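Local atomic coordinates of SAP-like pentraxin (Limulus polyphemus, PDB entry 3FLP), a protein that probably binds sugars in a calcium-dependent manner, as an invertebrate lectin of the pentraxin family that assembles into doubly stacked heptameric rings. Residues I9-T14 with E157-E162; F19-F24 with V202-V207; I50-T55 with Q144-I149. One frame throughout, in Å; residues are numbered along the deposited sequence.

Contact 1: I9-T14 with E157-E162. With CA (calcium ion), chain P.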
loop_
_atom_site.group_PDB
_atom_site.type_symbol
_atom_site.label_atom_id
_atom_site.label_comp_id
_atom_site.label_asym_id
_atom_site.label_seq_id
_atom_site.Cartn_x
_atom_site.Cartn_y
_atom_site.Cartn_z
ATOM N N ILE A 9 34.804 -16.497 13.675
ATOM C CA ILE A 9 35.677 -17.045 14.702
ATOM C C ILE A 9 37.095 -16.927 14.165
ATOM O O ILE A 9 37.362 -17.302 13.020
ATOM C CB ILE A 9 35.389 -18.548 14.965
ATOM C CG1 ILE A 9 33.961 -18.738 15.496
ATOM C CG2 ILE A 9 36.419 -19.106 15.940
ATOM C CD1 ILE A 9 33.730 -18.164 16.868
ATOM N N SER A 10 37.993 -16.390 14.980
ATOM C CA SER A 10 39.389 -16.259 14.590
ATOM C C SER A 10 40.203 -17.341 15.287
ATOM O O SER A 10 40.094 -17.525 16.500
ATOM C CB SER A 10 39.937 -14.881 14.983
ATOM O OG SER A 10 39.238 -13.843 14.322
ATOM N N PHE A 11 40.996 -18.064 14.502
ATOM C CA PHE A 11 41.873 -19.118 15.008
ATOM C C PHE A 11 43.248 -18.461 14.900
ATOM O O PHE A 11 43.898 -18.530 13.863
ATOM C CB PHE A 11 41.760 -20.350 14.102
ATOM C CG PHE A 11 40.394 -20.992 14.126
ATOM C CD1 PHE A 11 40.070 -21.935 15.095
ATOM C CD2 PHE A 11 39.418 -20.612 13.210
ATOM C CE1 PHE A 11 38.790 -22.492 15.153
ATOM C CE2 PHE A 11 38.137 -21.159 13.260
ATOM C CZ PHE A 11 37.821 -22.102 14.236
ATOM N N PRO A 12 43.695 -17.807 15.986
ATOM C CA PRO A 12 44.954 -17.069 16.161
ATOM C C PRO A 12 46.242 -17.691 15.651
ATOM O O PRO A 12 47.019 -17.045 14.941
ATOM C CB PRO A 12 45.009 -16.829 17.671
ATOM C CG PRO A 12 43.564 -16.845 18.077
ATOM C CD PRO A 12 43.046 -18.009 17.293
ATOM N N GLY A 13 46.476 -18.939 16.028
ATOM C CA GLY A 13 47.695 -19.617 15.634
ATOM C C GLY A 13 47.872 -20.744 16.628
ATOM O O GLY A 13 47.504 -20.612 17.799
ATOM N N THR A 14 48.435 -21.853 16.175
ATOM C CA THR A 14 48.608 -23.001 17.041
ATOM C C THR A 14 50.048 -23.259 17.482
ATOM O O THR A 14 50.994 -23.112 16.710
ATOM C CB THR A 14 48.054 -24.278 16.351
ATOM O OG1 THR A 14 46.658 -24.107 16.070
ATOM C CG2 THR A 14 48.242 -25.499 17.237
ATOM N N GLU A 157 49.120 -29.565 11.345
ATOM C CA GLU A 157 47.905 -29.813 10.573
ATOM C C GLU A 157 46.786 -28.833 10.937
ATOM O O GLU A 157 45.666 -28.936 10.429
ATOM C CB GLU A 157 47.439 -31.254 10.776
ATOM C CG GLU A 157 48.468 -32.287 10.315
ATOM C CD GLU A 157 48.048 -33.719 10.609
ATOM O OE1 GLU A 157 47.620 -33.989 11.745
ATOM O OE2 GLU A 157 48.154 -34.580 9.710
ATOM N N SER A 158 47.093 -27.872 11.805
ATOM C CA SER A 158 46.101 -26.887 12.218
ATOM C C SER A 158 45.874 -25.837 11.135
ATOM O O SER A 158 46.698 -25.663 10.233
ATOM C CB SER A 158 46.540 -26.193 13.509
ATOM O OG SER A 158 47.612 -25.303 13.263
ATOM N N TRP A 159 44.749 -25.139 11.224
ATOM C CA TRP A 159 44.432 -24.094 10.263
ATOM C C TRP A 159 44.193 -22.800 11.023
ATOM O O TRP A 159 43.345 -22.747 11.912
ATOM C CB TRP A 159 43.174 -24.443 9.472
ATOM C CG TRP A 159 42.895 -23.469 8.365
ATOM C CD1 TRP A 159 43.426 -23.486 7.105
ATOM C CD2 TRP A 159 42.040 -22.320 8.422
ATOM N NE1 TRP A 159 42.957 -22.423 6.376
ATOM C CE2 TRP A 159 42.104 -21.689 7.157
ATOM C CE3 TRP A 159 41.225 -21.762 9.419
ATOM C CZ2 TRP A 159 41.381 -20.524 6.860
ATOM C CZ3 TRP A 159 40.502 -20.602 9.122
ATOM C CH2 TRP A 159 40.589 -19.999 7.849
ATOM N N SER A 160 44.944 -21.763 10.676
ATOM C CA SER A 160 44.792 -20.470 11.327
ATOM C C SER A 160 44.183 -19.473 10.350
ATOM O O SER A 160 44.487 -19.493 9.159
ATOM C CB SER A 160 46.146 -19.963 11.826
ATOM O OG SER A 160 46.627 -20.791 12.873
ATOM N N GLY A 161 43.322 -18.607 10.868
ATOM C CA GLY A 161 42.667 -17.616 10.041
ATOM C C GLY A 161 41.308 -17.309 10.627
ATOM O O GLY A 161 41.043 -17.623 11.788
ATOM N N GLU A 162 40.440 -16.695 9.832
ATOM C CA GLU A 162 39.105 -16.360 10.299
ATOM C C GLU A 162 38.082 -17.168 9.506
ATOM O O GLU A 162 38.252 -17.416 8.307
ATOM C CB GLU A 162 38.864 -14.851 10.152
ATOM C CG GLU A 162 39.902 -14.029 10.928
ATOM C CD GLU A 162 39.789 -12.529 10.720
ATOM O OE1 GLU A 162 38.978 -12.079 9.887
ATOM O OE2 GLU A 162 40.529 -11.789 11.389
HETATM CA CA CA P . 46.733 -35.830 12.948
HETATM O O HOH W 1 47.510 -36.779 10.928
HETATM O O HOH W 2 46.082 -34.296 14.627
#
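The Phe11 ring brings CD2 up to the edge of the Trp159 indole, near the indole plane and with CZ3 4.2 Å away, the two rings being steeply inclined to each other. Phe11 CG, which carries the ring to this edge, stands beside the backbone N and anti to the carbonyl carbon (chi1 -65°). Gly161 O sits at the edge of the same phenyl ring, near its plane, while Ile9 CG2 covers one face toward the rim, 3.7 Å above the plane. On the indole, Gly161 N lies over one face, likewise offset to the rim, and Glu162 O meets the edge in plane. Gly161 thus touches both aromatic groups, through O and N respectively, and its backbone angles (phi 150°) are ones suited to glycine. Phe11 and Gly161 form an antiparallel hydrogen-bonded pair joining strands 7-11 and 161-169: Phe11 N gives an almost straight bond to Gly161 O (2.7 Å), and Gly161 N returns one to Phe11 O (3.1 Å). In the adjoining non-hydrogen-bonded pair, Ser10 OG rests 3.5 Å from Glu162 CG, on the aliphatic part of the side chain, whose carboxylate forms salt bridges with Lys41 and Lys8. Beyond the strands Ser160 OG nestles against Gly13 CA (3.2 Å). Thr14 CB packs on Ser158 OG (3.3 Å), a hydroxyl bound to Glu155 O, while Thr14 OG1 is bonded to Gln144. Next to Ser158, Glu157 OE1 coordinates a calcium ion at 2.4 Å, and the loop carrying this ligand leads into strand 161-169. The two lysines would be expected to keep the buried Glu162 ionised.

Contact 2: F19-F24 with V202-V207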
loop_
_atom_site.group_PDB
_atom_site.type_symbol
_atom_site.label_atom_id
_atom_site.label_comp_id
_atom_site.label_asym_id
_atom_site.label_seq_id
_atom_site.Cartn_x
_atom_site.Cartn_y
_atom_site.Cartn_z
ATOM N N PHE A 19 45.773 -25.346 21.194
ATOM C CA PHE A 19 45.175 -25.679 19.901
ATOM C C PHE A 19 43.793 -25.031 19.747
ATOM O O PHE A 19 42.767 -25.650 20.037
ATOM C CB PHE A 19 45.034 -27.204 19.743
ATOM C CG PHE A 19 46.324 -27.966 19.915
ATOM C CD1 PHE A 19 46.766 -28.342 21.183
ATOM C CD2 PHE A 19 47.093 -28.315 18.807
ATOM C CE1 PHE A 19 47.960 -29.058 21.342
ATOM C CE2 PHE A 19 48.285 -29.027 18.953
ATOM C CZ PHE A 19 48.720 -29.399 20.221
ATOM N N PRO A 20 43.743 -23.771 19.294
ATOM C CA PRO A 20 42.428 -23.139 19.138
ATOM C C PRO A 20 41.524 -23.971 18.225
ATOM O O PRO A 20 41.941 -24.397 17.148
ATOM C CB PRO A 20 42.767 -21.758 18.565
ATOM C CG PRO A 20 44.097 -21.978 17.886
ATOM C CD PRO A 20 44.821 -22.875 18.847
ATOM N N HIS A 21 40.294 -24.216 18.664
ATOM C CA HIS A 21 39.369 -25.013 17.867
ATOM C C HIS A 21 37.932 -24.916 18.349
ATOM O O HIS A 21 37.640 -24.366 19.407
ATOM C CB HIS A 21 39.764 -26.497 17.908
ATOM C CG HIS A 21 39.480 -27.160 19.223
ATOM N ND1 HIS A 21 40.243 -26.943 20.352
ATOM C CD2 HIS A 21 38.504 -28.026 19.594
ATOM C CE1 HIS A 21 39.754 -27.648 21.358
ATOM N NE2 HIS A 21 38.699 -28.315 20.924
ATOM N N LEU A 22 37.040 -25.482 17.549
ATOM C CA LEU A 22 35.625 -25.546 17.867
ATOM C C LEU A 22 35.272 -27.027 17.778
ATOM O O LEU A 22 35.853 -27.756 16.972
ATOM C CB LEU A 22 34.782 -24.794 16.831
ATOM C CG LEU A 22 35.103 -23.349 16.454
ATOM C CD1 LEU A 22 33.992 -22.819 15.538
ATOM C CD2 LEU A 22 35.206 -22.499 17.700
ATOM N N ARG A 23 34.339 -27.472 18.609
ATOM C CA ARG A 23 33.886 -28.856 18.568
ATOM C C ARG A 23 32.374 -28.803 18.709
ATOM O O ARG A 23 31.853 -28.299 19.708
ATOM C CB ARG A 23 34.479 -29.687 19.712
ATOM C CG ARG A 23 34.129 -31.182 19.601
ATOM C CD ARG A 23 34.660 -32.003 20.779
ATOM N NE ARG A 23 33.859 -31.800 21.985
ATOM C CZ ARG A 23 34.316 -31.268 23.113
ATOM N NH1 ARG A 23 35.579 -30.878 23.207
ATOM N NH2 ARG A 23 33.506 -31.117 24.150
ATOM N N PHE A 24 31.662 -29.304 17.708
ATOM C CA PHE A 24 30.211 -29.280 17.783
ATOM C C PHE A 24 29.700 -30.269 18.813
ATOM O O PHE A 24 30.168 -31.406 18.892
ATOM C CB PHE A 24 29.606 -29.530 16.408
ATOM C CG PHE A 24 29.728 -28.351 15.491
ATOM C CD1 PHE A 24 30.927 -28.080 14.843
ATOM C CD2 PHE A 24 28.665 -27.467 15.334
ATOM C CE1 PHE A 24 31.072 -26.938 14.046
ATOM C CE2 PHE A 24 28.797 -26.315 14.537
ATOM C CZ PHE A 24 30.007 -26.054 13.894
ATOM N N VAL A 202 31.601 -26.072 21.188
ATOM C CA VAL A 202 32.500 -25.685 22.257
ATOM C C VAL A 202 33.619 -24.856 21.638
ATOM O O VAL A 202 34.137 -25.201 20.577
ATOM C CB VAL A 202 33.114 -26.925 22.933
ATOM C CG1 VAL A 202 34.106 -26.508 23.999
ATOM C CG2 VAL A 202 32.027 -27.763 23.555
ATOM N N ALA A 203 33.972 -23.751 22.283
ATOM C CA ALA A 203 35.052 -22.892 21.803
ATOM C C ALA A 203 36.182 -23.075 22.807
ATOM O O ALA A 203 35.958 -22.992 24.018
ATOM C CB ALA A 203 34.603 -21.442 21.767
ATOM N N ASP A 204 37.394 -23.337 22.330
ATOM C CA ASP A 204 38.490 -23.547 23.267
ATOM C C ASP A 204 39.840 -23.050 22.774
ATOM O O ASP A 204 40.038 -22.800 21.585
ATOM C CB ASP A 204 38.600 -25.036 23.613
ATOM C CG ASP A 204 39.141 -25.273 25.015
ATOM O OD1 ASP A 204 39.668 -24.321 25.631
ATOM O OD2 ASP A 204 39.044 -26.419 25.505
ATOM N N ASP A 205 40.762 -22.912 23.718
ATOM C CA ASP A 205 42.123 -22.464 23.455
ATOM C C ASP A 205 42.278 -21.108 22.767
ATOM O O ASP A 205 43.038 -20.965 21.816
ATOM C CB ASP A 205 42.908 -23.542 22.680
ATOM C CG ASP A 205 43.362 -24.712 23.578
ATOM O OD1 ASP A 205 43.355 -24.564 24.822
ATOM O OD2 ASP A 205 43.747 -25.776 23.040
ATOM N N GLY A 206 41.542 -20.119 23.256
ATOM C CA GLY A 206 41.663 -18.773 22.728
ATOM C C GLY A 206 41.121 -18.362 21.371
ATOM O O GLY A 206 41.704 -17.477 20.744
ATOM N N VAL A 207 40.038 -18.974 20.897
ATOM C CA VAL A 207 39.483 -18.542 19.622
ATOM C C VAL A 207 38.835 -17.191 19.916
ATOM O O VAL A 207 38.423 -16.927 21.052
ATOM C CB VAL A 207 38.425 -19.525 19.067
ATOM C CG1 VAL A 207 39.116 -20.770 18.519
ATOM C CG2 VAL A 207 37.424 -19.904 20.153
#
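His21, Leu22 and Arg23 pair with Asp204, Ala203 and Val202 at the margin of the seven-stranded sheet of the pentraxin sandwich, where strand 201-204 runs antiparallel to strand 21-24. Four backbone bonds join the outer two pairs, the shortest from Val202 N to Arg23 O (2.7 Å). On one face the His21 ring and Asp204 lie side by side, with CE1 3.6 Å from Asp204 CB. The ring is fixed by its own segment: CG stands between the backbone N and carbonyl carbon (chi1 72°), and ND1 donates in the ring plane to Phe19 O (2.9 Å). Farther along, the Arg23 guanidinium lays one face over Val202 CG2, 3.7 Å from NH2. Within the chain strand 201-204 is outermost, but Val202, Ala203 and Val207 pair antiparallel with a strand of a neighbouring subunit, so the sheet continues across the interface. There Asp204 OD1 comes close to Asp204 OD1 of that neighbouring subunit; the same oxygen accepts Asp205 N, which may ease the repulsion. Past the strand end, Asp205 adopts left-handed backbone angles and aims its carboxylate back at Phe19, OD2 receiving Phe19 N at 2.8 Å from above the carboxylate plane, 50° out of it. Pro20 CB touches both Asp205 O (3.4 Å) and Val207 CG1 (3.8 Å). On the opposite face from His21, Leu22 CD2 reaches Ala203 CB and Val207 CG2, each 4.2 Å away, in a hydrophobic cluster with Ile9 and Phe11 of strand 7-11.

Contact 3: I50-T55 with Q144-I149. With CA (calcium ion), chain O; CA (calcium ion), chain P.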
loop_
_atom_site.group_PDB
_atom_site.type_symbol
_atom_site.label_atom_id
_atom_site.label_comp_id
_atom_site.label_asym_id
_atom_site.label_seq_id
_atom_site.Cartn_x
_atom_site.Cartn_y
_atom_site.Cartn_z
ATOM N N ILE A 50 40.530 -27.691 7.907
ATOM C CA ILE A 50 39.435 -26.851 8.374
ATOM C C ILE A 50 38.309 -27.613 9.059
ATOM O O ILE A 50 37.999 -27.366 10.223
ATOM C CB ILE A 50 38.852 -26.043 7.188
ATOM C CG1 ILE A 50 39.966 -25.201 6.561
ATOM C CG2 ILE A 50 37.713 -25.147 7.659
ATOM C CD1 ILE A 50 39.571 -24.515 5.277
ATOM N N PHE A 51 37.695 -28.531 8.321
ATOM C CA PHE A 51 36.583 -29.338 8.819
ATOM C C PHE A 51 37.051 -30.784 9.017
ATOM O O PHE A 51 37.449 -31.454 8.070
ATOM C CB PHE A 51 35.432 -29.253 7.804
ATOM C CG PHE A 51 34.174 -29.971 8.212
ATOM C CD1 PHE A 51 34.046 -31.348 8.035
ATOM C CD2 PHE A 51 33.090 -29.259 8.720
ATOM C CE1 PHE A 51 32.858 -32.001 8.354
ATOM C CE2 PHE A 51 31.893 -29.906 9.041
ATOM C CZ PHE A 51 31.777 -31.276 8.858
ATOM N N SER A 52 36.999 -31.250 10.259
ATOM C CA SER A 52 37.429 -32.603 10.610
ATOM C C SER A 52 36.308 -33.394 11.282
ATOM O O SER A 52 35.768 -32.969 12.302
ATOM C CB SER A 52 38.645 -32.521 11.548
ATOM O OG SER A 52 38.929 -33.764 12.170
ATOM N N CYS A 53 35.966 -34.544 10.705
ATOM C CA CYS A 53 34.919 -35.402 11.248
ATOM C C CYS A 53 35.495 -36.768 11.617
ATOM O O CYS A 53 36.129 -37.427 10.795
ATOM C CB CYS A 53 33.794 -35.584 10.232
ATOM S SG CYS A 53 32.453 -36.625 10.850
ATOM N N ALA A 54 35.260 -37.197 12.853
ATOM C CA ALA A 54 35.789 -38.468 13.313
ATOM C C ALA A 54 34.799 -39.322 14.098
ATOM O O ALA A 54 33.976 -38.800 14.848
ATOM C CB ALA A 54 37.021 -38.218 14.169
ATOM N N THR A 55 34.891 -40.639 13.908
ATOM C CA THR A 55 34.060 -41.598 14.634
ATOM C C THR A 55 35.014 -42.440 15.484
ATOM O O THR A 55 36.230 -42.374 15.305
ATOM C CB THR A 55 33.265 -42.530 13.687
ATOM O OG1 THR A 55 34.155 -43.156 12.752
ATOM C CG2 THR A 55 32.197 -41.742 12.943
ATOM N N GLN A 144 41.327 -27.868 13.619
ATOM C CA GLN A 144 42.338 -28.853 13.987
ATOM C C GLN A 144 41.969 -30.192 13.347
ATOM O O GLN A 144 40.817 -30.412 12.979
ATOM C CB GLN A 144 42.415 -29.029 15.517
ATOM C CG GLN A 144 42.756 -27.784 16.344
ATOM C CD GLN A 144 44.166 -27.242 16.089
ATOM O OE1 GLN A 144 45.067 -27.972 15.678
ATOM N NE2 GLN A 144 44.359 -25.963 16.354
ATOM N N GLU A 145 42.952 -31.080 13.219
ATOM C CA GLU A 145 42.751 -32.403 12.635
ATOM C C GLU A 145 42.695 -33.406 13.794
ATOM O O GLU A 145 43.638 -33.493 14.578
ATOM C CB GLU A 145 43.935 -32.714 11.708
ATOM C CG GLU A 145 43.669 -33.707 10.570
ATOM C CD GLU A 145 43.598 -35.150 11.031
ATOM O OE1 GLU A 145 44.553 -35.621 11.687
ATOM O OE2 GLU A 145 42.584 -35.818 10.726
ATOM N N GLN A 146 41.596 -34.147 13.914
ATOM C CA GLN A 146 41.449 -35.130 14.999
ATOM C C GLN A 146 42.143 -36.468 14.734
ATOM O O GLN A 146 42.050 -37.017 13.634
ATOM C CB GLN A 146 39.969 -35.444 15.253
ATOM C CG GLN A 146 39.074 -34.268 15.600
ATOM C CD GLN A 146 37.597 -34.648 15.574
ATOM O OE1 GLN A 146 37.070 -35.218 16.532
ATOM N NE2 GLN A 146 36.926 -34.349 14.460
ATOM N N ASP A 147 42.836 -36.981 15.748
ATOM C CA ASP A 147 43.481 -38.291 15.665
ATOM C C ASP A 147 42.760 -39.161 16.687
ATOM O O ASP A 147 43.025 -40.355 16.828
ATOM C CB ASP A 147 44.975 -38.209 15.975
ATOM C CG ASP A 147 45.772 -37.671 14.810
ATOM O OD1 ASP A 147 45.305 -37.829 13.661
ATOM O OD2 ASP A 147 46.864 -37.105 15.028
ATOM N N LYS A 148 41.833 -38.520 17.393
ATOM C CA LYS A 148 40.985 -39.157 18.391
ATOM C C LYS A 148 39.771 -38.237 18.492
ATOM O O LYS A 148 39.851 -37.057 18.129
ATOM C CB LYS A 148 41.682 -39.260 19.750
ATOM C CG LYS A 148 42.089 -37.923 20.327
ATOM C CD LYS A 148 42.219 -37.957 21.850
ATOM C CE LYS A 148 43.273 -38.939 22.319
ATOM N NZ LYS A 148 43.480 -38.810 23.788
ATOM N N ILE A 149 38.645 -38.764 18.961
ATOM C CA ILE A 149 37.442 -37.941 19.080
ATOM C C ILE A 149 37.697 -36.670 19.896
ATOM O O ILE A 149 38.000 -36.733 21.085
ATOM C CB ILE A 149 36.293 -38.713 19.750
ATOM C CG1 ILE A 149 35.956 -39.961 18.930
ATOM C CG2 ILE A 149 35.077 -37.803 19.899
ATOM C CD1 ILE A 149 35.664 -39.672 17.468
HETATM CA CA CA O . 43.541 -37.892 11.998
HETATM CA CA CA P . 46.733 -35.830 12.948
HETATM O O HOH W 3 39.939 -35.918 11.029
HETATM O O HOH W 2 46.082 -34.296 14.627
HETATM O O HOH W 4 45.398 -38.290 10.618
HETATM O O HOH W 1 47.510 -36.779 10.928
#
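Ser52 sets its CB against Gln144 O, 3.3 Å away, and presents OG to Gln146. With OG anti to the backbone N (chi1 167°), the hydroxyl accepts two bonds from that one residue: Gln146 N at 3.2 Å, nearly straight, and the side-chain NE2 at 3.1 Å, slightly tilted from the amide plane. It gives its own proton to a water 2.6 Å away, and this water donates in turn to Glu145 OE2. The buried hydroxyl is therefore gripped three times and acts as a second-shell group. Glu145, Gln146 and Asp147 belong to the two-calcium site characteristic of pentraxins: Glu145 OE1 and Asp147 OD1 each bridge both calcium ions, Glu145 OE2 and Gln146 O bind one and Asp147 OD2 the other. Asp59 and Asn60 add ligands to the first ion, Glu154 and Glu157 to the second. Asp147 and Lys148 form a classic beta bulge opposite Gly151 in this binding loop. Two residues on from Ser52, Ala54 CB touches the Gln146 amide at OE1 (3.8 Å), an oxygen that accepts Gly150 N, and also the Ile149 methyl CD1 (3.9 Å). The tip of Ile149 then lies close over the backbone, CD1 being 3.2 Å from Ala54 O and 3.5 Å from Thr55 C.

From the N terminus the chain passes 9-14, 19-24 and 50-55 before any contact closes. Contact 3 closes first, when 144-149 returns to strand 48-55; both of its segments fall within the spans of the other two. Contact 1 follows at 157-162, joining strands of the eight-stranded sheet, and contact 2 closes last at 202-207, on the edge of the seven-stranded one. Contacts 1 and 2 cross, since their segments alternate. Gln144 connects all three, its NE2 probably bonding Thr14 OG1 and Pro20 O, while Glu157 of contact 1 and Glu145 of contact 3 bind the same calcium ion.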